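Local atomic coordinates of beta-galactosidase (Geobacillus stearothermophilus, PDB entry 4OIF), a protein that probably hydrolyses terminal non-reducing beta-D-galactose residues from beta-D-galactosides, as a zinc-binding, trimeric member of glycoside hydrolase family 42. Residues A[407-412]-A[631-636]; A[413-418]-A[454-459]. One frame throughout, in Å; residues are numbered along the deposited sequence.

Contact 1: A[407-412]-A[631-636]; sequences TNRPAE and QARQAP
In the multidomain fold of a family 42 beta-galactosidase, the loop 407-412, which follows helix 386-399, runs across strand 628-634, an outer strand of the C-terminal antiparallel sheet, and the junction is tied mainly by two arginines reaching in opposite senses. Arg633, sent from the strand with its chain bent at chi3 (67°), brings the edge of its guanidinium to the carbonyl of Thr407. NH2 lies 2.6 Å from Thr407 O, in the carbonyl plane on a lone pair, while NE adds a weak bond to the same oxygen. The rest of this guanidinium is also satisfied: NH1 by the carbonyls of Ile350 and Ser354, NH2 by a salt bridge to Asp355. Thr407 OG1 is bonded to Ile404 O, and CG2 rests on the methyl of Ala635. Arg409 answers from the loop. Its NH1 and NH2 grip Gln631 OE1 end-on, at 3.1 and 3.3 Å, with guanidinium and amide planes only 8° apart; NH1 is also bonded to Ala351 O. An alanine at Arg409 would remove both donors to Gln631 OE1 and the bond to Ala351 O, and would probably loosen the loop's hold on the strand. The backbones meet directly too, Gln634 N donating to Asn408 O at 2.8 Å in an almost straight bond (178°), while the side-chain NE2 of Gln634 turns to Asp639. One water bridges the seam, accepting from Asn408 N at 3.0 Å and lying 2.6 Å from Gln634 O.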
ATOM      1  N   THR A 407     -29.402  14.184  34.620  1.00  8.77           N
ATOM      2  CA  THR A 407     -29.834  15.409  33.948  1.00 17.05           C
ATOM      3  C   THR A 407     -29.704  15.292  32.431  1.00 14.71           C
ATOM      4  O   THR A 407     -28.751  14.689  31.911  1.00 10.70           O
ATOM      5  CB  THR A 407     -29.032  16.647  34.410  1.00 15.67           C
ATOM      6  OG1 THR A 407     -27.629  16.421  34.192  1.00 12.77           O
ATOM      7  CG2 THR A 407     -29.292  16.936  35.885  1.00 14.91           C
ATOM      8  N   ASN A 408     -30.662  15.883  31.731  1.00  9.01           N
ATOM      9  CA  ASN A 408     -30.646  15.926  30.274  1.00  9.28           C
ATOM     10  C   ASN A 408     -30.216  17.295  29.758  1.00 17.62           C
ATOM     11  O   ASN A 408     -29.757  18.144  30.535  1.00 16.16           O
ATOM     12  CB  ASN A 408     -32.021  15.547  29.728  1.00 12.48           C
ATOM     13  CG  ASN A 408     -32.396  14.102  30.063  1.00 27.28           C
ATOM     14  OD1 ASN A 408     -31.863  13.153  29.471  1.00 23.44           O
ATOM     15  ND2 ASN A 408     -33.308  13.929  31.018  1.00 19.20           N
ATOM     16  N   ARG A 409     -30.341  17.507  28.451  1.00 10.84           N
ATOM     17  CA  ARG A 409     -29.870  18.754  27.851  1.00 12.49           C
ATOM     18  C   ARG A 409     -30.470  18.979  26.475  1.00 18.39           C
ATOM     19  O   ARG A 409     -29.805  18.777  25.452  1.00 12.02           O
ATOM     20  CB  ARG A 409     -28.347  18.774  27.754  1.00 12.34           C
ATOM     21  CG  ARG A 409     -27.699  17.435  27.417  1.00 11.51           C
ATOM     22  CD  ARG A 409     -26.257  17.648  27.012  1.00  7.41           C
ATOM     23  NE  ARG A 409     -26.192  18.350  25.736  1.00  9.14           N
ATOM     24  CZ  ARG A 409     -25.153  19.065  25.326  1.00  8.56           C
ATOM     25  NH1 ARG A 409     -24.087  19.189  26.103  1.00  9.48           N
ATOM     26  NH2 ARG A 409     -25.183  19.659  24.139  1.00  7.83           N
ATOM     27  N   PRO A 410     -31.728  19.428  26.450  1.00 15.67           N
ATOM     28  CA  PRO A 410     -32.481  19.577  25.207  1.00 13.60           C
ATOM     29  C   PRO A 410     -31.819  20.585  24.287  1.00 16.09           C
ATOM     30  O   PRO A 410     -31.283  21.597  24.741  1.00 12.28           O
ATOM     31  CB  PRO A 410     -33.857  20.071  25.679  1.00 12.28           C
ATOM     32  CG  PRO A 410     -33.925  19.701  27.131  1.00 19.34           C
ATOM     33  CD  PRO A 410     -32.509  19.866  27.617  1.00 18.32           C
ATOM     34  N   ALA A 411     -31.846  20.293  22.997  1.00 10.94           N
ATOM     35  CA  ALA A 411     -31.241  21.173  22.016  1.00 14.45           C
ATOM     36  C   ALA A 411     -32.308  21.657  21.047  1.00 12.45           C
ATOM     37  O   ALA A 411     -33.272  20.946  20.774  1.00 13.12           O
ATOM     38  CB  ALA A 411     -30.104  20.450  21.270  1.00  8.87           C
ATOM     39  N   GLU A 412     -32.138  22.872  20.538  1.00 10.00           N
ATOM     40  CA  GLU A 412     -33.031  23.411  19.515  1.00 11.82           C
ATOM     41  C   GLU A 412     -32.475  23.196  18.119  1.00 13.46           C
ATOM     42  O   GLU A 412     -33.105  23.569  17.126  1.00 11.01           O
ATOM     43  CB  GLU A 412     -33.260  24.894  19.739  1.00 12.93           C
ATOM     44  CG  GLU A 412     -33.797  25.213  21.104  1.00 17.16           C
ATOM     45  CD  GLU A 412     -33.991  26.683  21.292  1.00 17.43           C
ATOM     46  OE1 GLU A 412     -32.973  27.403  21.341  1.00 16.27           O
ATOM     47  OE2 GLU A 412     -35.158  27.113  21.371  1.00 26.19           O
ATOM     48  N   GLN A 631     -20.427  24.083  27.799  1.00  8.72           N
ATOM     49  CA  GLN A 631     -21.496  23.119  27.554  1.00  7.46           C
ATOM     50  C   GLN A 631     -22.266  22.871  28.828  1.00  7.97           C
ATOM     51  O   GLN A 631     -21.675  22.856  29.893  1.00 12.44           O
ATOM     52  CB  GLN A 631     -20.932  21.795  27.027  1.00 10.60           C
ATOM     53  CG  GLN A 631     -20.408  21.842  25.599  1.00  7.49           C
ATOM     54  CD  GLN A 631     -21.510  22.054  24.591  1.00 12.77           C
ATOM     55  OE1 GLN A 631     -22.645  21.598  24.778  1.00  8.07           O
ATOM     56  NE2 GLN A 631     -21.188  22.760  23.515  1.00  7.31           N
ATOM     57  N   ALA A 632     -23.570  22.637  28.733  1.00  9.03           N
ATOM     58  CA  ALA A 632     -24.388  22.534  29.937  1.00  8.52           C
ATOM     59  C   ALA A 632     -25.327  21.323  30.011  1.00 13.34           C
ATOM     60  O   ALA A 632     -25.739  20.749  28.998  1.00 11.76           O
ATOM     61  CB  ALA A 632     -25.194  23.792  30.091  1.00  9.83           C
ATOM     62  N   ARG A 633     -25.671  20.950  31.237  1.00  9.03           N
ATOM     63  CA  ARG A 633     -26.761  20.017  31.475  1.00 16.67           C
ATOM     64  C   ARG A 633     -27.786  20.693  32.366  1.00 18.02           C
ATOM     65  O   ARG A 633     -27.449  21.540  33.171  1.00 24.11           O
ATOM     66  CB  ARG A 633     -26.240  18.726  32.090  1.00 11.69           C
ATOM     67  CG  ARG A 633     -25.379  17.963  31.097  1.00 10.48           C
ATOM     68  CD  ARG A 633     -24.794  16.730  31.676  1.00  7.67           C
ATOM     69  NE  ARG A 633     -25.808  15.732  31.975  1.00 10.30           N
ATOM     70  CZ  ARG A 633     -25.514  14.510  32.391  1.00 13.51           C
ATOM     71  NH1 ARG A 633     -24.238  14.171  32.543  1.00 10.52           N
ATOM     72  NH2 ARG A 633     -26.482  13.639  32.655  1.00 12.12           N
ATOM     73  N   GLN A 634     -29.049  20.343  32.196  1.00 19.90           N
ATOM     74  CA  GLN A 634     -30.100  21.094  32.846  1.00 15.94           C
ATOM     75  C   GLN A 634     -30.926  20.225  33.771  1.00 17.69           C
ATOM     76  O   GLN A 634     -31.451  19.190  33.365  1.00 22.32           O
ATOM     77  CB  GLN A 634     -30.990  21.755  31.794  1.00 17.30           C
ATOM     78  CG  GLN A 634     -30.195  22.477  30.724  1.00 13.21           C
ATOM     79  CD  GLN A 634     -31.021  23.474  29.936  1.00 15.41           C
ATOM     80  OE1 GLN A 634     -31.543  23.164  28.868  1.00 21.44           O
ATOM     81  NE2 GLN A 634     -31.134  24.684  30.459  1.00 21.89           N
ATOM     82  N   ALA A 635     -31.019  20.653  35.026  1.00 27.98           N
ATOM     83  CA  ALA A 635     -31.862  20.008  36.026  1.00 22.67           C
ATOM     84  C   ALA A 635     -33.154  20.821  36.189  1.00 25.38           C
ATOM     85  O   ALA A 635     -33.243  21.937  35.677  1.00 23.85           O
ATOM     86  CB  ALA A 635     -31.114  19.890  37.344  1.00 25.97           C
ATOM     87  N   PRO A 636     -34.168  20.264  36.875  1.00 28.14           N
ATOM     88  CA  PRO A 636     -35.376  21.074  37.074  1.00 25.43           C
ATOM     89  C   PRO A 636     -35.070  22.377  37.804  1.00 29.38           C
ATOM     90  O   PRO A 636     -35.512  23.448  37.391  1.00 24.39           O
ATOM     91  CB  PRO A 636     -36.266  20.171  37.931  1.00 26.85           C
ATOM     92  CG  PRO A 636     -35.797  18.789  37.653  1.00 32.25           C
ATOM     93  CD  PRO A 636     -34.322  18.901  37.420  1.00 29.96           C
TER
HETATM   94  O   HOH W   1     -32.706  16.916  33.594  1.00 19.03           O

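Contact 2: A[413-418]-A[454-459]; sequences VAILYD and IPVDVI
With CG1 anti to the backbone N in both Val456 and Val458, these valines, on the same face of the sheet, lay CG1 beside carbonyl oxygens of the adjoining strand, Val413 O and Ile415 O respectively. Ile415, whose CG1 instead lies beside its own backbone N (chi1 -62°), meets the first of them obliquely, its CG1 4.0 Å from Val456 CG1. Val458 CG1 reaches the CB of Tyr417. On the other face of the sheet, Ile459 takes the crowded position between N and the carbonyl carbon (chi1 66°) and then runs extended, which lays CD1 against the methyl of Ala414 at 3.7 Å. These side chains ride on two parallel strands, 413-416 and 456-459, joined by a ladder of four backbone bonds. Asp457 N donates to Val413 O and Ile415 N to Asp457 O, each at 2.9 Å and nearly along the C=O axis. The next rung departs from that pattern: Ile459 N approaches Ile415 O from above the carbonyl plane at 2.8 Å. Tyr417 N then closes the ladder on Ile459 O, also at 2.8 Å. CA-H...O contacts reinforce it, such as Ala414 CA to Asp457 O. The carboxylate of Asp457 points off the seam, held by Tyr468, Gln315 and a salt bridge to Arg311. This is a beta-alpha-beta crossover unit of the trimerisation domain: helix 438-451 lies between the strands in sequence and covers the face of Ile415 and Val456 through Tyr446, helix 296-312 lies against Val458, and strand 470-473 flanks 413-416 on the side away from 456-459.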
ATOM      1  N   VAL A 413     -31.284  22.609  18.062  1.00  9.83           N
ATOM      2  CA  VAL A 413     -30.593  22.381  16.804  1.00 16.89           C
ATOM      3  C   VAL A 413     -30.258  20.911  16.657  1.00 16.46           C
ATOM      4  O   VAL A 413     -29.727  20.274  17.573  1.00 10.42           O
ATOM      5  CB  VAL A 413     -29.296  23.217  16.689  1.00 12.53           C
ATOM      6  CG1 VAL A 413     -28.665  23.028  15.328  1.00  7.35           C
ATOM      7  CG2 VAL A 413     -29.599  24.685  16.920  1.00 10.90           C
ATOM      8  N   ALA A 414     -30.583  20.379  15.485  1.00 13.68           N
ATOM      9  CA  ALA A 414     -30.319  18.991  15.185  1.00 10.08           C
ATOM     10  C   ALA A 414     -29.491  18.875  13.912  1.00 11.73           C
ATOM     11  O   ALA A 414     -29.708  19.620  12.964  1.00  6.98           O
ATOM     12  CB  ALA A 414     -31.627  18.225  15.053  1.00 11.34           C
ATOM     13  N   ILE A 415     -28.529  17.952  13.917  1.00  9.92           N
ATOM     14  CA  ILE A 415     -27.827  17.536  12.706  1.00  7.53           C
ATOM     15  C   ILE A 415     -28.207  16.081  12.365  1.00  8.89           C
ATOM     16  O   ILE A 415     -28.035  15.176  13.170  1.00 10.54           O
ATOM     17  CB  ILE A 415     -26.306  17.651  12.869  1.00 10.06           C
ATOM     18  CG1 ILE A 415     -25.907  19.103  13.119  1.00  8.72           C
ATOM     19  CG2 ILE A 415     -25.587  17.067  11.646  1.00  8.66           C
ATOM     20  CD1 ILE A 415     -24.400  19.319  13.245  1.00  5.64           C
ATOM     21  N   LEU A 416     -28.742  15.859  11.176  1.00  6.97           N
ATOM     22  CA  LEU A 416     -29.207  14.543  10.792  1.00  8.66           C
ATOM     23  C   LEU A 416     -28.069  13.723  10.177  1.00 13.50           C
ATOM     24  O   LEU A 416     -27.402  14.158   9.238  1.00  7.20           O
ATOM     25  CB  LEU A 416     -30.388  14.666   9.825  1.00  5.13           C
ATOM     26  CG  LEU A 416     -30.973  13.408   9.185  1.00  6.35           C
ATOM     27  CD1 LEU A 416     -31.509  12.468  10.220  1.00  7.31           C
ATOM     28  CD2 LEU A 416     -32.070  13.793   8.190  1.00 10.34           C
ATOM     29  N   TYR A 417     -27.847  12.548  10.755  1.00 11.08           N
ATOM     30  CA  TYR A 417     -26.860  11.593  10.294  1.00  6.25           C
ATOM     31  C   TYR A 417     -27.564  10.274   9.965  1.00 12.97           C
ATOM     32  O   TYR A 417     -28.529   9.905  10.631  1.00  5.81           O
ATOM     33  CB  TYR A 417     -25.794  11.381  11.362  1.00 12.80           C
ATOM     34  CG  TYR A 417     -24.829  10.261  11.058  1.00 15.18           C
ATOM     35  CD1 TYR A 417     -23.835  10.425  10.104  1.00 14.58           C
ATOM     36  CD2 TYR A 417     -24.898   9.045  11.736  1.00 16.31           C
ATOM     37  CE1 TYR A 417     -22.931   9.414   9.827  1.00 18.35           C
ATOM     38  CE2 TYR A 417     -24.002   8.021  11.460  1.00 14.23           C
ATOM     39  CZ  TYR A 417     -23.015   8.217  10.500  1.00 18.77           C
ATOM     40  OH  TYR A 417     -22.106   7.228  10.187  1.00 16.06           O
ATOM     41  N   ASP A 418     -27.091   9.573   8.939  1.00 12.14           N
ATOM     42  CA  ASP A 418     -27.688   8.297   8.550  1.00 12.26           C
ATOM     43  C   ASP A 418     -26.599   7.281   8.163  1.00 11.94           C
ATOM     44  O   ASP A 418     -25.790   7.524   7.255  1.00 10.68           O
ATOM     45  CB  ASP A 418     -28.678   8.510   7.402  1.00 11.57           C
ATOM     46  CG  ASP A 418     -29.515   7.283   7.110  1.00  8.87           C
ATOM     47  OD1 ASP A 418     -30.483   7.034   7.847  1.00 15.28           O
ATOM     48  OD2 ASP A 418     -29.221   6.573   6.132  1.00 15.15           O
ATOM     49  N   ILE A 454     -23.730  26.430  21.478  1.00 11.33           N
ATOM     50  CA  ILE A 454     -25.133  26.158  21.241  1.00 14.86           C
ATOM     51  C   ILE A 454     -25.386  24.654  21.264  1.00 14.71           C
ATOM     52  O   ILE A 454     -24.747  23.901  20.530  1.00 15.83           O
ATOM     53  CB  ILE A 454     -25.584  26.764  19.917  1.00 14.48           C
ATOM     54  CG1 ILE A 454     -25.488  28.287  20.024  1.00 13.01           C
ATOM     55  CG2 ILE A 454     -26.989  26.315  19.589  1.00 12.32           C
ATOM     56  CD1 ILE A 454     -26.173  29.018  18.928  1.00 28.52           C
ATOM     57  N   PRO A 455     -26.300  24.210  22.136  1.00 14.81           N
ATOM     58  CA  PRO A 455     -26.516  22.771  22.293  1.00 13.33           C
ATOM     59  C   PRO A 455     -26.965  22.166  20.972  1.00 12.97           C
ATOM     60  O   PRO A 455     -27.741  22.791  20.251  1.00  9.63           O
ATOM     61  CB  PRO A 455     -27.618  22.684  23.361  1.00  6.88           C
ATOM     62  CG  PRO A 455     -27.582  24.000  24.056  1.00 13.86           C
ATOM     63  CD  PRO A 455     -27.184  24.998  23.010  1.00 12.95           C
ATOM     64  N   VAL A 456     -26.446  20.985  20.648  1.00 10.44           N
ATOM     65  CA  VAL A 456     -26.816  20.304  19.417  1.00 12.98           C
ATOM     66  C   VAL A 456     -27.092  18.830  19.689  1.00 12.57           C
ATOM     67  O   VAL A 456     -26.341  18.174  20.412  1.00 10.37           O
ATOM     68  CB  VAL A 456     -25.713  20.435  18.335  1.00 14.00           C
ATOM     69  CG1 VAL A 456     -26.054  19.591  17.113  1.00  9.02           C
ATOM     70  CG2 VAL A 456     -25.540  21.882  17.935  1.00  8.97           C
ATOM     71  N   ASP A 457     -28.198  18.335  19.147  1.00  8.88           N
ATOM     72  CA  ASP A 457     -28.435  16.908  19.052  1.00  9.05           C
ATOM     73  C   ASP A 457     -27.969  16.446  17.678  1.00 12.55           C
ATOM     74  O   ASP A 457     -28.302  17.072  16.667  1.00 11.31           O
ATOM     75  CB  ASP A 457     -29.919  16.575  19.234  1.00 11.29           C
ATOM     76  CG  ASP A 457     -30.351  16.538  20.691  1.00 11.60           C
ATOM     77  OD1 ASP A 457     -29.550  16.875  21.588  1.00 13.83           O
ATOM     78  OD2 ASP A 457     -31.513  16.177  20.934  1.00 16.10           O
ATOM     79  N   VAL A 458     -27.201  15.365  17.622  1.00 11.46           N
ATOM     80  CA  VAL A 458     -26.932  14.731  16.332  1.00 10.82           C
ATOM     81  C   VAL A 458     -27.835  13.517  16.232  1.00  8.29           C
ATOM     82  O   VAL A 458     -27.618  12.521  16.905  1.00 12.60           O
ATOM     83  CB  VAL A 458     -25.459  14.332  16.167  1.00 14.60           C
ATOM     84  CG1 VAL A 458     -25.237  13.639  14.828  1.00  8.76           C
ATOM     85  CG2 VAL A 458     -24.570  15.564  16.274  1.00  8.08           C
ATOM     86  N   ILE A 459     -28.862  13.627  15.398  1.00 13.52           N
ATOM     87  CA  ILE A 459     -29.952  12.657  15.351  1.00 12.27           C
ATOM     88  C   ILE A 459     -29.931  11.761  14.123  1.00 11.20           C
ATOM     89  O   ILE A 459     -29.124  11.938  13.213  1.00  9.90           O
ATOM     90  CB  ILE A 459     -31.321  13.358  15.373  1.00 11.22           C
ATOM     91  CG1 ILE A 459     -31.499  14.177  14.088  1.00  5.54           C
ATOM     92  CG2 ILE A 459     -31.477  14.206  16.655  1.00  8.18           C
ATOM     93  CD1 ILE A 459     -32.827  14.855  13.976  1.00  5.59           C
TER

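In the fold
Contact 2 is nested inside the chain loop that contact 1 closes: 407-412 runs directly into 413-418, 454-459 follows 36 residues later, and 631-636 returns from the C-terminal domain. The two centres lie 14 Å apart, and they touch where Ala411 CB packs on Pro455 O at 3.5 Å and where Arg409 comes against Pro455. Contact 2 pairs two strands at the edge of the trimerisation domain's mixed sheet, whereas contact 1 sets a loop against strand 628-634 of the C-terminal sheet. One continuous segment thus links both domains beside residues of the TIM-barrel domain, away from the zinc site and the probable catalytic residues.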